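Local coordinates for protein GIL01 gp7 (Bacillus phage pGIL01, PDB 6N7O) that inhibits the LexA repressor of its Bacillus host and probably acts as a dimer, at the interface of chains A and B. Residues are numbered along the deposited sequence; one frame, centred on the assembly and turned at random. Chains: chain A/B, GIL01 gp7.

Two patches of one two-fold symmetric interface are described, with centres of their C-alpha atoms about 11 Å apart. Contact 1 is the apolar core, where helices 2-16 and 24-34 of both chains pack as a four-helix arrangement. Contact 2 lies at one end of that bundle, where the strands 21-23 pair antiparallel and a lysine at the start of helix 24-34 is gripped by the other chain. A:Leu14 belongs to both, its side chain facing the core and its carbonyl oxygen the lysine. Burial of hydrocarbon thus joins directional polar bonding, which suits a dimer, although the crystal alone does not prove that state in solution.

Contact 1: the interface of chains A and B. Residues chain A 7, 10-11, 14, 27, 31, 34; chain B 7, 10, 14, 27, 31.
B:Leu31 projects from helix 24-34 into a trough formed by helix 2-16 of chain A, and its branches divide the work. Methyl CD1 comes to the A:Phe10 ring from above its plane and beyond the rim, 3.6 Å from CD2, the two side chains crossing obliquely. Methyl CD2 turns to its twin, with 3.8 Å between B:Leu31 CD2 and A:Leu31 CD2, and also touches CD1 of A:Leu7. Lower on the same side chain, CB lies 3.7 Å from A:Ile11 CG1, where the isoleucine slides past in the opposite direction. Leucine suits this place because its fork lets one residue fill two directions at once. With CG anti to the carbonyl carbon (chi1 -65°), CD1 reaches A:Phe10 and CD2 reaches A:Leu31.

One helical turn away, A:Val27 and B:Val27 meet tip to tip, their CG1 methyls being 4.1 Å apart. Each is crossed at about a right angle by a leucine: A:Leu14 CD1 packs 3.6 Å from B:Val27 CG1, and B:Leu14 answers in the symmetric position. A short beta-branched side chain fits here, since it lets the two helices come near while still presenting a methyl. At the other end of the patch A:Leu7 and B:Leu7 also point tip to tip, but their first torsions differ (chi1 178° in A:Leu7, -69° in B:Leu7), which breaks the two-fold symmetry where they meet. B:Leu7 CD1 reaches A:Val34 CG1 at 4.0 Å.

The same A:Leu14 and B:Leu14 methyls that touch the valines also cover the phenylalanine of their own chain. B:Leu14 CD1 sits 4.0 Å above the plane of the B:Phe10 ring, over its centre, whereas A:Leu14 CD1 is offset toward the rim of the A:Phe10 ring. In each chain this methyl shares one face of the ring with CD1 of the partner's leucine, B:Leu31 over A:Phe10 and A:Leu31 over B:Phe10. The whole forms the shared hydrophobic core that holds the helices of the two chains together, probably as the heart of the gp7 dimer.

Contact 2: the interface of chains A and B. Residues chain A 14, 17-22; chain B 22-24, 28.
The side-chain amino nitrogen NZ of B:Lys24 is gripped by backbone carbonyls of chain A and by a water. Hydrogen bonds of 3.0 Å run from NZ to A:Lys19 O, with NZ in the carbonyl plane, and to A:Leu14 O, from which the donor is tilted 33° out of plane. Water 1, 2.7 Å from NZ, is a further partner and also bridges to A:Ser17 O. That carbonyl oxygen faces the tip head-on, nearly in line with the CE-NZ bond. The 2.7 Å between NZ and A:Ser17 O is thus a close contact, plausibly held by attraction between charge and carbonyl dipole. Lysine suits this post: its N-H groups fan out around the CE-NZ axis toward the two carbonyls and the water, and the partial negative charge of carbonyls near the C-terminal end of helix 2-16 would favour a positive charge. Its long chain starts with CG anti to the backbone N, then bends at chi3 (68°) to bring the tip among the oxygens.

The aliphatic part of the lysine is used as well. CG of B:Lys24 lies 3.9 Å from A:Val22 CG1, the valine crossing it at about a right angle. Beside it, B:Ile28 slides past A:Leu14 in the opposite direction, CG1 of the isoleucine packing on the leucine CB and continuing the apolar packing toward the core.

The backbone of B:Lys24 is held too, its N donating to the carbonyl O of A:Gln20, a poorly ordered residue. Next along, A:Val22 and B:Val22 form an antiparallel bridge by two reciprocal N-H to O bonds, making a small intermolecular sheet. Beta-branched valine favours such extended backbone, and the two CG2 methyls approach each other over the bridge.

In the second shell the loop of chain A is shaped from within. A:Lys19 NZ bonds to A:Val21 O, bracing the segment leading into the strand, and the hydroxyl of A:Ser17 fixes the turn that presents the carbonyls: its OG accepts from A:Lys19 N at 2.9 Å, with an angle of 166° at the hydrogen.

Contact 1: the interface of chains A and B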
# COMPACT_ATOMS: atom_id res chain seq x y z
N LEU A 7 -4.13 5.95 4.16
CA LEU A 7 -4.21 4.62 3.58
C LEU A 7 -5.48 4.48 2.75
O LEU A 7 -5.44 4.00 1.62
CB LEU A 7 -4.15 3.56 4.68
CG LEU A 7 -4.28 2.11 4.21
CD1 LEU A 7 -3.16 1.76 3.22
CD2 LEU A 7 -4.25 1.15 5.40
N PHE A 10 -5.12 6.17 -0.52
CA PHE A 10 -4.34 5.39 -1.47
C PHE A 10 -5.18 4.27 -2.06
O PHE A 10 -5.13 4.02 -3.27
CB PHE A 10 -3.07 4.84 -0.81
CG PHE A 10 -2.19 4.05 -1.74
CD1 PHE A 10 -1.96 4.47 -3.05
CD2 PHE A 10 -1.56 2.89 -1.30
CE1 PHE A 10 -1.12 3.74 -3.89
CE2 PHE A 10 -0.71 2.17 -2.13
CZ PHE A 10 -0.50 2.58 -3.43
N ILE A 11 -5.98 3.60 -1.23
CA ILE A 11 -6.89 2.57 -1.75
C ILE A 11 -7.83 3.17 -2.80
O ILE A 11 -8.10 2.54 -3.83
CB ILE A 11 -7.67 1.92 -0.59
CG1 ILE A 11 -6.72 1.09 0.27
CG2 ILE A 11 -8.78 1.04 -1.12
CD1 ILE A 11 -7.32 0.67 1.61
N LEU A 14 -5.98 3.68 -6.09
CA LEU A 14 -5.90 2.45 -6.85
C LEU A 14 -7.26 2.09 -7.46
O LEU A 14 -7.36 1.79 -8.65
CB LEU A 14 -5.39 1.31 -5.96
CG LEU A 14 -3.99 1.50 -5.38
CD1 LEU A 14 -3.70 0.51 -4.25
CD2 LEU A 14 -2.94 1.38 -6.47
N VAL A 27 3.79 1.40 -5.78
CA VAL A 27 3.07 1.00 -4.57
C VAL A 27 3.96 1.18 -3.35
O VAL A 27 3.53 1.72 -2.32
CB VAL A 27 2.57 -0.46 -4.69
CG1 VAL A 27 2.00 -0.96 -3.37
CG2 VAL A 27 1.52 -0.58 -5.80
N LEU A 31 3.21 3.68 -0.14
CA LEU A 31 3.05 3.17 1.21
C LEU A 31 4.10 3.77 2.15
O LEU A 31 3.82 4.02 3.32
CB LEU A 31 3.14 1.64 1.21
CG LEU A 31 1.98 0.92 0.51
CD1 LEU A 31 2.22 -0.57 0.47
CD2 LEU A 31 0.67 1.23 1.23
N VAL A 34 2.59 6.89 3.08
CA VAL A 34 1.48 6.71 4.01
C VAL A 34 2.00 6.51 5.43
O VAL A 34 1.44 7.05 6.40
CB VAL A 34 0.61 5.53 3.56
CG1 VAL A 34 -0.38 5.16 4.67
CG2 VAL A 34 -0.12 5.88 2.27
N LEU B 7 1.80 -2.35 7.51
CA LEU B 7 2.15 -1.79 6.21
C LEU B 7 3.63 -1.97 5.92
O LEU B 7 4.01 -2.29 4.79
CB LEU B 7 1.77 -0.32 6.14
CG LEU B 7 0.27 -0.08 6.13
CD1 LEU B 7 0.01 1.42 6.14
CD2 LEU B 7 -0.36 -0.73 4.91
N PHE B 10 4.12 -5.33 4.67
CA PHE B 10 3.74 -5.47 3.27
C PHE B 10 4.80 -4.87 2.36
O PHE B 10 5.12 -5.46 1.32
CB PHE B 10 2.37 -4.82 3.05
CG PHE B 10 1.75 -5.10 1.70
CD1 PHE B 10 1.92 -6.32 1.05
CD2 PHE B 10 0.96 -4.14 1.08
CE1 PHE B 10 1.35 -6.56 -0.20
CE2 PHE B 10 0.37 -4.39 -0.16
CZ PHE B 10 0.56 -5.59 -0.80
N LEU B 14 6.70 -6.92 -0.62
CA LEU B 14 6.85 -6.43 -1.98
C LEU B 14 8.32 -6.28 -2.35
O LEU B 14 8.74 -6.66 -3.45
CB LEU B 14 6.12 -5.10 -2.13
CG LEU B 14 4.59 -5.19 -1.99
CD1 LEU B 14 4.00 -3.80 -1.96
CD2 LEU B 14 4.02 -6.00 -3.15
N VAL B 27 -3.27 -5.84 -4.28
CA VAL B 27 -2.82 -4.77 -3.41
C VAL B 27 -4.00 -4.20 -2.65
O VAL B 27 -3.95 -4.01 -1.43
CB VAL B 27 -2.09 -3.67 -4.22
CG1 VAL B 27 -1.78 -2.44 -3.35
CG2 VAL B 27 -0.81 -4.23 -4.86
N LEU B 31 -4.43 -4.10 1.41
CA LEU B 31 -4.54 -2.83 2.12
C LEU B 31 -5.87 -2.72 2.86
O LEU B 31 -5.93 -2.17 3.97
CB LEU B 31 -4.35 -1.67 1.16
CG LEU B 31 -2.94 -1.61 0.55
CD1 LEU B 31 -2.78 -0.39 -0.38
CD2 LEU B 31 -1.88 -1.60 1.65

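Contact 2: the interface of chains A and B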
# COMPACT_ATOMS: atom_id res chain seq x y z
N LEU A 14 -5.98 3.68 -6.09
CA LEU A 14 -5.90 2.45 -6.85
C LEU A 14 -7.26 2.09 -7.46
O LEU A 14 -7.36 1.79 -8.65
CB LEU A 14 -5.39 1.31 -5.96
CG LEU A 14 -3.99 1.50 -5.38
CD1 LEU A 14 -3.70 0.51 -4.25
CD2 LEU A 14 -2.94 1.38 -6.47
N SER A 17 -8.53 3.83 -10.74
CA SER A 17 -7.79 3.58 -11.97
C SER A 17 -8.38 2.39 -12.72
O SER A 17 -8.91 1.46 -12.12
CB SER A 17 -6.32 3.31 -11.63
OG SER A 17 -5.62 2.75 -12.72
N SER A 18 -8.30 2.44 -14.05
CA SER A 18 -8.71 1.29 -14.85
C SER A 18 -7.59 0.27 -15.02
O SER A 18 -7.80 -0.76 -15.69
CB SER A 18 -9.23 1.75 -16.22
OG SER A 18 -8.28 2.58 -16.86
N LYS A 19 -6.41 0.51 -14.45
CA LYS A 19 -5.30 -0.40 -14.64
C LYS A 19 -5.53 -1.69 -13.87
O LYS A 19 -6.09 -1.68 -12.77
CB LYS A 19 -3.98 0.23 -14.20
CG LYS A 19 -3.53 1.41 -15.06
CD LYS A 19 -2.19 1.96 -14.56
CE LYS A 19 -1.03 1.51 -15.45
NZ LYS A 19 -0.99 0.03 -15.65
N GLN A 20 -5.10 -2.80 -14.46
CA GLN A 20 -5.22 -4.12 -13.85
C GLN A 20 -3.98 -4.52 -13.06
O GLN A 20 -4.09 -5.32 -12.12
CB GLN A 20 -5.49 -5.15 -14.93
CG GLN A 20 -6.93 -5.11 -15.37
CD GLN A 20 -7.85 -5.45 -14.22
OE1 GLN A 20 -8.55 -4.58 -13.68
NE2 GLN A 20 -7.83 -6.72 -13.82
N VAL A 21 -2.81 -4.03 -13.46
CA VAL A 21 -1.57 -4.22 -12.73
C VAL A 21 -0.97 -2.84 -12.51
O VAL A 21 -1.25 -1.89 -13.24
CB VAL A 21 -0.55 -5.14 -13.47
CG1 VAL A 21 -1.17 -6.51 -13.74
CG2 VAL A 21 -0.08 -4.50 -14.75
N VAL A 22 -0.14 -2.73 -11.49
CA VAL A 22 0.46 -1.46 -11.13
C VAL A 22 1.93 -1.66 -10.83
O VAL A 22 2.36 -2.75 -10.44
CB VAL A 22 -0.23 -0.80 -9.92
CG1 VAL A 22 -1.63 -0.34 -10.31
CG2 VAL A 22 -0.27 -1.77 -8.74
N VAL B 22 2.47 -5.64 -10.10
CA VAL B 22 1.69 -6.53 -9.24
C VAL B 22 0.21 -6.29 -9.49
O VAL B 22 -0.20 -5.22 -9.94
CB VAL B 22 2.03 -6.33 -7.75
CG1 VAL B 22 3.46 -6.82 -7.45
CG2 VAL B 22 1.86 -4.89 -7.36
N SER B 23 -0.58 -7.31 -9.19
CA SER B 23 -2.03 -7.23 -9.35
C SER B 23 -2.60 -6.09 -8.52
O SER B 23 -2.42 -6.03 -7.30
CB SER B 23 -2.67 -8.55 -8.94
OG SER B 23 -4.06 -8.37 -8.69
N LYS B 24 -3.36 -5.20 -9.17
CA LYS B 24 -3.96 -4.12 -8.41
C LYS B 24 -5.00 -4.65 -7.43
O LYS B 24 -5.09 -4.18 -6.29
CB LYS B 24 -4.59 -3.09 -9.34
CG LYS B 24 -4.88 -1.79 -8.64
CD LYS B 24 -5.64 -0.86 -9.54
CE LYS B 24 -7.02 -1.40 -9.80
NZ LYS B 24 -7.75 -0.45 -10.66
N ILE B 28 -5.11 -3.94 -3.36
CA ILE B 28 -6.27 -3.35 -2.72
C ILE B 28 -6.80 -4.27 -1.62
O ILE B 28 -7.10 -3.82 -0.50
CB ILE B 28 -7.35 -3.03 -3.77
CG1 ILE B 28 -6.89 -1.87 -4.67
CG2 ILE B 28 -8.69 -2.74 -3.10
CD1 ILE B 28 -7.84 -1.59 -5.83
O HOH W 1 -10.38 -0.90 -10.43